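Long-range contact in dual function macrocyclase-peptidase POPB (Galerina marginata, PDB 5N4B), which cleaves peptides after proline residues and joins peptide ends into macrocycles during the biosynthesis of amanitin toxins: residues I588-E602 against N644-T657. The protein carries 1 engineered substitution. Residues are numbered along the deposited sequence; the frame is centred on the assembly and turned at random.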
ATOM      1  N   ILE A 588      12.514  -4.349  18.587  1.00 10.56           N
ATOM      2  CA  ILE A 588      13.421  -5.339  19.180  1.00 12.10           C
ATOM      3  C   ILE A 588      14.529  -4.653  19.956  1.00 10.71           C
ATOM      4  O   ILE A 588      14.991  -5.193  20.959  1.00 13.73           O
ATOM      5  CB  ILE A 588      13.969  -6.399  18.201  1.00 11.89           C
ATOM      6  CG1 ILE A 588      14.914  -5.829  17.173  1.00 12.93           C
ATOM      7  CG2 ILE A 588      12.833  -7.177  17.532  1.00 11.82           C
ATOM      8  CD1 ILE A 588      15.504  -6.911  16.267  1.00 13.33           C
ATOM      9  N   VAL A 589      14.937  -3.450  19.542  1.00 12.03           N
ATOM     10  CA  VAL A 589      15.917  -2.673  20.296  1.00 14.65           C
ATOM     11  C   VAL A 589      15.329  -2.225  21.628  1.00 13.19           C
ATOM     12  O   VAL A 589      16.003  -2.263  22.677  1.00 15.97           O
ATOM     13  CB  VAL A 589      16.389  -1.485  19.443  1.00 15.24           C
ATOM     14  CG1 VAL A 589      17.166  -0.490  20.295  1.00 18.18           C
ATOM     15  CG2 VAL A 589      17.193  -1.981  18.184  1.00 16.70           C
ATOM     16  N   ARG A 590      14.071  -1.792  21.618  1.00 14.37           N
ATOM     17  CA  ARG A 590      13.502  -1.080  22.767  1.00 13.69           C
ATOM     18  C   ARG A 590      12.838  -1.991  23.791  1.00 16.20           C
ATOM     19  O   ARG A 590      12.852  -1.680  25.002  1.00 18.77           O
ATOM     20  CB  ARG A 590      12.483  -0.037  22.293  1.00 14.57           C
ATOM     21  CG  ARG A 590      13.133   1.100  21.513  1.00 16.13           C
ATOM     22  CD  ARG A 590      12.158   2.145  20.969  1.00 14.83           C
ATOM     23  NE  ARG A 590      11.596   2.948  22.044  1.00 18.40           N
ATOM     24  CZ  ARG A 590      12.187   3.999  22.615  1.00 23.61           C
ATOM     25  NH1 ARG A 590      13.359   4.440  22.181  1.00 23.16           N
ATOM     26  NH2 ARG A 590      11.601   4.632  23.622  1.00 26.72           N
ATOM     27  N   ALA A 591      12.233  -3.075  23.382  1.00 12.61           N
ATOM     28  CA  ALA A 591      11.425  -3.853  24.304  1.00 13.54           C
ATOM     29  C   ALA A 591      12.308  -4.613  25.279  1.00 14.80           C
ATOM     30  O   ALA A 591      13.448  -4.939  24.967  1.00 13.99           O
ATOM     31  CB  ALA A 591      10.610  -4.873  23.526  1.00 14.77           C
ATOM     32  N   PRO A 592      11.786  -4.941  26.454  1.00 14.94           N
ATOM     33  CA  PRO A 592      12.536  -5.786  27.368  1.00 15.52           C
ATOM     34  C   PRO A 592      12.984  -7.090  26.694  1.00 17.70           C
ATOM     35  O   PRO A 592      12.294  -7.668  25.844  1.00 15.94           O
ATOM     36  CB  PRO A 592      11.557  -6.031  28.506  1.00 17.88           C
ATOM     37  CG  PRO A 592      10.629  -4.907  28.464  1.00 17.86           C
ATOM     38  CD  PRO A 592      10.475  -4.550  26.987  1.00 16.40           C
ATOM     39  N   GLU A 593      14.173  -7.561  27.073  1.00 18.19           N
ATOM     40  CA  GLU A 593      14.658  -8.841  26.604  1.00 17.58           C
ATOM     41  C   GLU A 593      13.588  -9.908  26.797  1.00 17.04           C
ATOM     42  O   GLU A 593      12.936  -9.976  27.838  1.00 19.62           O
ATOM     43  CB  GLU A 593      15.934  -9.181  27.383  1.00 21.05           C
ATOM     44  CG  GLU A 593      16.609 -10.380  26.891  1.00 25.94           C
ATOM     45  CD  GLU A 593      17.932 -10.632  27.648  1.00 36.11           C
ATOM     46  OE1 GLU A 593      18.926  -9.844  27.527  1.00 23.66           O
ATOM     47  OE2 GLU A 593      17.929 -11.601  28.430  1.00 41.32           O
ATOM     48  N   GLY A 594      13.368 -10.710  25.757  1.00 18.29           N
ATOM     49  CA  GLY A 594      12.411 -11.798  25.771  1.00 17.86           C
ATOM     50  C   GLY A 594      10.986 -11.409  25.452  1.00 19.38           C
ATOM     51  O   GLY A 594      10.096 -12.262  25.495  1.00 19.72           O
ATOM     52  N   THR A 595      10.724 -10.154  25.114  1.00 15.49           N
ATOM     53  CA  THR A 595       9.369  -9.771  24.724  1.00 16.01           C
ATOM     54  C   THR A 595       8.954 -10.474  23.442  1.00 15.42           C
ATOM     55  O   THR A 595       7.780 -10.834  23.281  1.00 17.08           O
ATOM     56  CB  THR A 595       9.294  -8.256  24.503  1.00 13.63           C
ATOM     57  OG1 THR A 595       9.547  -7.556  25.711  1.00 15.64           O
ATOM     58  CG2 THR A 595       7.921  -7.787  24.026  1.00 15.67           C
ATOM     59  N   PHE A 596       9.886 -10.649  22.513  1.00 13.86           N
ATOM     60  CA  PHE A 596       9.594 -11.260  21.230  1.00 12.80           C
ATOM     61  C   PHE A 596      10.414 -12.517  21.065  1.00 11.91           C
ATOM     62  O   PHE A 596      11.544 -12.588  21.535  1.00 14.79           O
ATOM     63  CB  PHE A 596       9.973 -10.291  20.123  1.00 12.73           C
ATOM     64  CG  PHE A 596       9.304  -8.959  20.235  1.00 10.51           C
ATOM     65  CD1 PHE A 596       7.941  -8.864  20.064  1.00 11.13           C
ATOM     66  CD2 PHE A 596      10.002  -7.812  20.510  1.00 12.22           C
ATOM     67  CE1 PHE A 596       7.284  -7.653  20.182  1.00 11.10           C
ATOM     68  CE2 PHE A 596       9.355  -6.569  20.616  1.00 12.81           C
ATOM     69  CZ  PHE A 596       7.994  -6.508  20.442  1.00 12.92           C
ATOM     70  N   GLY A 597       9.835 -13.489  20.370  1.00 12.32           N
ATOM     71  CA  GLY A 597      10.512 -14.737  20.052  1.00 13.65           C
ATOM     72  C   GLY A 597      11.107 -14.770  18.664  1.00 12.45           C
ATOM     73  O   GLY A 597      11.947 -15.625  18.389  1.00 13.59           O
ATOM     74  N   ALA A 598      10.687 -13.865  17.777  1.00 10.96           N
ATOM     75  CA  ALA A 598      11.228 -13.803  16.432  1.00 10.89           C
ATOM     76  C   ALA A 598      10.836 -12.468  15.832  1.00  9.69           C
ATOM     77  O   ALA A 598       9.828 -11.872  16.215  1.00 10.47           O
ATOM     78  CB  ALA A 598      10.722 -14.906  15.515  1.00 10.53           C
ATOM     79  N   ALA A 599      11.619 -12.034  14.849  1.00  8.96           N
ATOM     80  CA  ALA A 599      11.381 -10.749  14.219  1.00 10.17           C
ATOM     81  C   ALA A 599      11.725 -10.806  12.743  1.00 10.16           C
ATOM     82  O   ALA A 599      12.805 -11.276  12.373  1.00 10.89           O
ATOM     83  CB  ALA A 599      12.209  -9.656  14.907  1.00  9.92           C
ATOM     84  N   VAL A 600      10.819 -10.314  11.897  1.00  9.15           N
ATOM     85  CA  VAL A 600      11.000 -10.306  10.431  1.00  9.05           C
ATOM     86  C   VAL A 600      10.669  -8.907   9.916  1.00  8.06           C
ATOM     87  O   VAL A 600       9.507  -8.619   9.574  1.00  9.07           O
ATOM     88  CB  VAL A 600      10.219 -11.414   9.709  1.00  8.09           C
ATOM     89  CG1 VAL A 600      10.472 -11.284   8.199  1.00 11.20           C
ATOM     90  CG2 VAL A 600      10.664 -12.738  10.219  1.00 10.35           C
ATOM     91  N   PRO A 601      11.646  -7.980   9.888  1.00  8.36           N
ATOM     92  CA  PRO A 601      11.439  -6.667   9.258  1.00  9.25           C
ATOM     93  C   PRO A 601      11.712  -6.746   7.775  1.00  9.21           C
ATOM     94  O   PRO A 601      12.770  -7.249   7.375  1.00  9.76           O
ATOM     95  CB  PRO A 601      12.449  -5.777   9.984  1.00  9.58           C
ATOM     96  CG  PRO A 601      13.562  -6.737  10.337  1.00  9.81           C
ATOM     97  CD  PRO A 601      12.977  -8.099  10.513  1.00  8.35           C
ATOM     98  N   GLU A 602      10.795  -6.242   6.958  1.00  8.66           N
ATOM     99  CA  GLU A 602      10.883  -6.325   5.488  1.00  8.36           C
ATOM    100  C   GLU A 602      11.059  -4.921   4.905  1.00  9.92           C
ATOM    101  O   GLU A 602      10.221  -4.051   5.106  1.00 11.73           O
ATOM    102  CB  GLU A 602       9.639  -6.984   4.901  1.00 10.21           C
ATOM    103  CG  GLU A 602       9.373  -8.360   5.451  1.00 13.03           C
ATOM    104  CD  GLU A 602       8.102  -8.995   4.877  1.00 18.92           C
ATOM    105  OE1 GLU A 602       7.760  -8.708   3.691  1.00 24.89           O
ATOM    106  OE2 GLU A 602       7.472  -9.819   5.538  1.00 16.39           O
ATOM    107  N   ASN A 644      20.851   2.757  18.335  1.00 13.91           N
ATOM    108  CA  ASN A 644      20.471   2.392  19.686  1.00 14.23           C
ATOM    109  C   ASN A 644      20.697   0.929  20.018  1.00 15.07           C
ATOM    110  O   ASN A 644      20.148   0.430  21.003  1.00 17.49           O
ATOM    111  CB  ASN A 644      19.053   2.856  19.953  1.00 15.91           C
ATOM    112  CG  ASN A 644      19.003   4.352  20.116  1.00 17.75           C
ATOM    113  OD1 ASN A 644      19.333   4.893  21.192  1.00 18.02           O
ATOM    114  ND2 ASN A 644      18.699   5.065  19.039  1.00 14.90           N
ATOM    115  N   VAL A 645      21.484   0.212  19.221  1.00 15.69           N
ATOM    116  CA  VAL A 645      21.801  -1.186  19.513  1.00 14.51           C
ATOM    117  C   VAL A 645      22.765  -1.230  20.686  1.00 14.02           C
ATOM    118  O   VAL A 645      23.669  -0.406  20.781  1.00 18.70           O
ATOM    119  CB  VAL A 645      22.397  -1.866  18.272  1.00 15.08           C
ATOM    120  CG1 VAL A 645      22.766  -3.287  18.609  1.00 16.15           C
ATOM    121  CG2 VAL A 645      21.436  -1.806  17.109  1.00 15.51           C
ATOM    122  N   ARG A 646      22.508  -2.129  21.629  1.00 16.38           N
ATOM    123  CA  ARG A 646      23.320  -2.315  22.826  1.00 16.22           C
ATOM    124  C   ARG A 646      24.102  -3.614  22.707  1.00 15.34           C
ATOM    125  O   ARG A 646      23.889  -4.431  21.823  1.00 16.81           O
ATOM    126  CB  ARG A 646      22.419  -2.370  24.066  1.00 17.11           C
ATOM    127  CG  ARG A 646      21.616  -1.134  24.332  1.00 16.78           C
ATOM    128  CD  ARG A 646      20.727  -1.311  25.577  1.00 21.05           C
ATOM    129  NE  ARG A 646      21.495  -1.497  26.822  1.00 20.96           N
ATOM    130  CZ  ARG A 646      21.833  -0.522  27.663  1.00 28.86           C
ATOM    131  NH1 ARG A 646      21.463   0.726  27.431  1.00 32.06           N
ATOM    132  NH2 ARG A 646      22.509  -0.806  28.772  1.00 27.84           N
ATOM    133  N   THR A 647      25.027  -3.798  23.654  1.00 16.09           N
ATOM    134  CA  THR A 647      25.835  -5.006  23.706  1.00 16.94           C
ATOM    135  C   THR A 647      25.364  -5.993  24.748  1.00 17.33           C
ATOM    136  O   THR A 647      26.019  -7.024  24.935  1.00 18.87           O
ATOM    137  CB  THR A 647      27.310  -4.698  23.979  1.00 16.79           C
ATOM    138  OG1 THR A 647      27.470  -4.007  25.227  1.00 17.28           O
ATOM    139  CG2 THR A 647      27.944  -3.904  22.875  1.00 19.21           C
ATOM    140  N   ASP A 648      24.359  -5.639  25.551  1.00 17.11           N
ATOM    141  CA  ASP A 648      23.991  -6.401  26.743  1.00 16.27           C
ATOM    142  C   ASP A 648      22.590  -7.001  26.702  1.00 19.32           C
ATOM    143  O   ASP A 648      22.117  -7.460  27.750  1.00 19.94           O
ATOM    144  CB  ASP A 648      24.189  -5.553  28.006  1.00 18.16           C
ATOM    145  CG  ASP A 648      23.282  -4.365  28.076  1.00 17.81           C
ATOM    146  OD1 ASP A 648      22.548  -4.055  27.081  1.00 18.94           O
ATOM    147  OD2 ASP A 648      23.381  -3.623  29.121  1.00 20.60           O
ATOM    148  N   LYS A 649      21.884  -6.942  25.564  1.00 16.05           N
ATOM    149  CA  LYS A 649      20.530  -7.489  25.474  1.00 17.45           C
ATOM    150  C   LYS A 649      20.500  -8.615  24.446  1.00 15.19           C
ATOM    151  O   LYS A 649      20.926  -8.419  23.303  1.00 16.94           O
ATOM    152  CB  LYS A 649      19.545  -6.386  25.073  1.00 18.01           C
ATOM    153  CG  LYS A 649      18.111  -6.776  25.039  1.00 22.59           C
ATOM    154  CD  LYS A 649      17.160  -5.641  24.562  1.00 28.15           C
ATOM    155  CE  LYS A 649      16.987  -4.577  25.583  1.00 24.32           C
ATOM    156  NZ  LYS A 649      15.955  -3.624  25.144  1.00 21.24           N
ATOM    157  N   VAL A 650      19.935  -9.761  24.828  1.00 16.00           N
ATOM    158  CA  VAL A 650      19.728 -10.853  23.884  1.00 14.24           C
ATOM    159  C   VAL A 650      18.650 -10.429  22.889  1.00 14.85           C
ATOM    160  O   VAL A 650      17.570  -9.964  23.289  1.00 16.25           O
ATOM    161  CB  VAL A 650      19.359 -12.144  24.622  1.00 15.86           C
ATOM    162  CG1 VAL A 650      18.942 -13.222  23.645  1.00 20.32           C
ATOM    163  CG2 VAL A 650      20.539 -12.660  25.469  1.00 19.46           C
ATOM    164  N   MET A 651      18.946 -10.566  21.589  1.00 13.81           N
ATOM    165  CA  MET A 651      18.006 -10.279  20.517  1.00 14.44           C
ATOM    166  C   MET A 651      17.257 -11.543  20.117  1.00 14.44           C
ATOM    167  O   MET A 651      17.841 -12.624  20.080  1.00 13.46           O
ATOM    168  CB  MET A 651      18.724  -9.719  19.288  1.00 15.03           C
ATOM    169  CG  MET A 651      19.260  -8.324  19.435  1.00 16.86           C
ATOM    170  SD  MET A 651      17.924  -7.072  19.554  1.00 20.98           S
ATOM    171  CE  MET A 651      18.208  -6.801  21.265  1.00 24.58           C
ATOM    172  N   PRO A 652      15.973 -11.434  19.769  1.00 12.10           N
ATOM    173  CA  PRO A 652      15.280 -12.584  19.195  1.00 12.20           C
ATOM    174  C   PRO A 652      15.896 -12.972  17.869  1.00 11.50           C
ATOM    175  O   PRO A 652      16.496 -12.157  17.177  1.00 12.61           O
ATOM    176  CB  PRO A 652      13.847 -12.058  18.966  1.00 12.62           C
ATOM    177  CG  PRO A 652      14.034 -10.611  18.746  1.00 14.52           C
ATOM    178  CD  PRO A 652      15.180 -10.211  19.679  1.00 13.05           C
ATOM    179  N   ALA A 653      15.644 -14.225  17.486  1.00 10.83           N
ATOM    180  CA  ALA A 653      15.943 -14.658  16.119  1.00  9.68           C
ATOM    181  C   ALA A 653      15.335 -13.669  15.140  1.00 11.13           C
ATOM    182  O   ALA A 653      14.144 -13.377  15.224  1.00 11.19           O
ATOM    183  CB  ALA A 653      15.351 -16.041  15.850  1.00 11.56           C
ATOM    184  N   THR A 654      16.147 -13.180  14.194  1.00 11.29           N
ATOM    185  CA  THR A 654      15.765 -12.109  13.310  1.00  9.58           C
ATOM    186  C   THR A 654      16.163 -12.493  11.895  1.00 10.45           C
ATOM    187  O   THR A 654      17.313 -12.886  11.644  1.00 11.35           O
ATOM    188  CB  THR A 654      16.449 -10.802  13.725  1.00 12.18           C
ATOM    189  OG1 THR A 654      15.980 -10.388  15.020  1.00 12.69           O
ATOM    190  CG2 THR A 654      16.116  -9.683  12.774  1.00 13.78           C
ATOM    191  N   LEU A 655      15.212 -12.363  10.968  1.00  9.27           N
ATOM    192  CA  LEU A 655      15.419 -12.593   9.541  1.00  9.45           C
ATOM    193  C   LEU A 655      14.963 -11.326   8.847  1.00  9.85           C
ATOM    194  O   LEU A 655      13.765 -11.029   8.776  1.00  9.62           O
ATOM    195  CB  LEU A 655      14.651 -13.775   9.015  1.00 10.65           C
ATOM    196  CG  LEU A 655      14.796 -13.992   7.498  1.00 10.81           C
ATOM    197  CD1 LEU A 655      16.232 -14.356   7.139  1.00 15.25           C
ATOM    198  CD2 LEU A 655      13.887 -15.082   7.015  1.00 14.72           C
ATOM    199  N   ILE A 656      15.902 -10.504   8.425  1.00 10.17           N
ATOM    200  CA  ILE A 656      15.609  -9.253   7.714  1.00  8.36           C
ATOM    201  C   ILE A 656      15.522  -9.582   6.235  1.00 10.34           C
ATOM    202  O   ILE A 656      16.286 -10.426   5.744  1.00 11.39           O
ATOM    203  CB  ILE A 656      16.724  -8.226   8.006  1.00  9.77           C
ATOM    204  CG1 ILE A 656      16.909  -8.051   9.521  1.00 10.56           C
ATOM    205  CG2 ILE A 656      16.449  -6.930   7.301  1.00 11.15           C
ATOM    206  CD1 ILE A 656      17.726  -6.880   9.946  1.00 13.22           C
ATOM    207  N   THR A 657      14.614  -8.976   5.530  1.00 10.24           N
ATOM    208  CA  THR A 657      14.496  -9.230   4.090  1.00 10.01           C
ATOM    209  C   THR A 657      14.443  -7.902   3.354  1.00 11.39           C
ATOM    210  O   THR A 657      13.763  -6.971   3.790  1.00 12.73           O
ATOM    211  CB  THR A 657      13.316 -10.165   3.708  1.00 13.97           C
ATOM    212  OG1 THR A 657      12.080  -9.488   3.896  1.00 18.49           O
ATOM    213  CG2 THR A 657      13.293 -11.418   4.609  1.00 15.78           C
TER
HETATM  214  O   HOH W   1      20.547  -9.595  29.433  1.00 36.81           O
HETATM  215  O   HOH W   2      14.922 -10.882  23.275  1.00 13.83           O
HETATM  216  O   HOH W   3      14.330 -16.120  19.411  1.00 11.04           O
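Val650 sends its backbone N-H to OE1 of Glu593 from above the carboxylate plane, 52° out of it, with Val650 N 2.9 Å from Glu593 OE1. The Phe596 ring carries CG2 of Thr595 over the centre of one face, and CB of Phe596, where the side chain leaves the backbone, meets Pro652 CG; the guanidinium of Arg646 holds Asp648 at its edge, in plane. These groups lie in the loops that precede two neighbouring parallel strands, 598-602 and 653-657, in the central sheet of the alpha/beta-hydrolase domain. Glutamate suits the turn after helix 579-590 because its extended chain reaches across to Val650, and a water links OE1 to Asp648 O.

Lys649 suits the helix's end. Its chain bends at chi3 (-73°), and Lys649 NZ donates hydrogen bonds to Val589 O and Ala591 O from above their carbonyl planes, where its positive charge would complement the negative end of the helix dipole. Ile588 packs on Pro652, Ile588 CG2 lying 3.8 Å from Pro652 CG, and crosses the Met651 side chain at about a right angle, CG1 nearest SD.

Along the strands, Ala599 turns its small CB to the same face as Thr654, and Val584 of the helix packs on it. Glu602, near the engineered Ala578 of the charge relay, binds the peptide substrate through OE1 and Lys715 through OE2. Ala599 N donates to Ala653 O and Leu655 N to Ala599 O; the next donor would be the N of Pro601, which has no hydrogen, and Leu655 O is left buried without a hydrogen-bond partner, 3.3 Å from Val600 CA in a C-H...O contact.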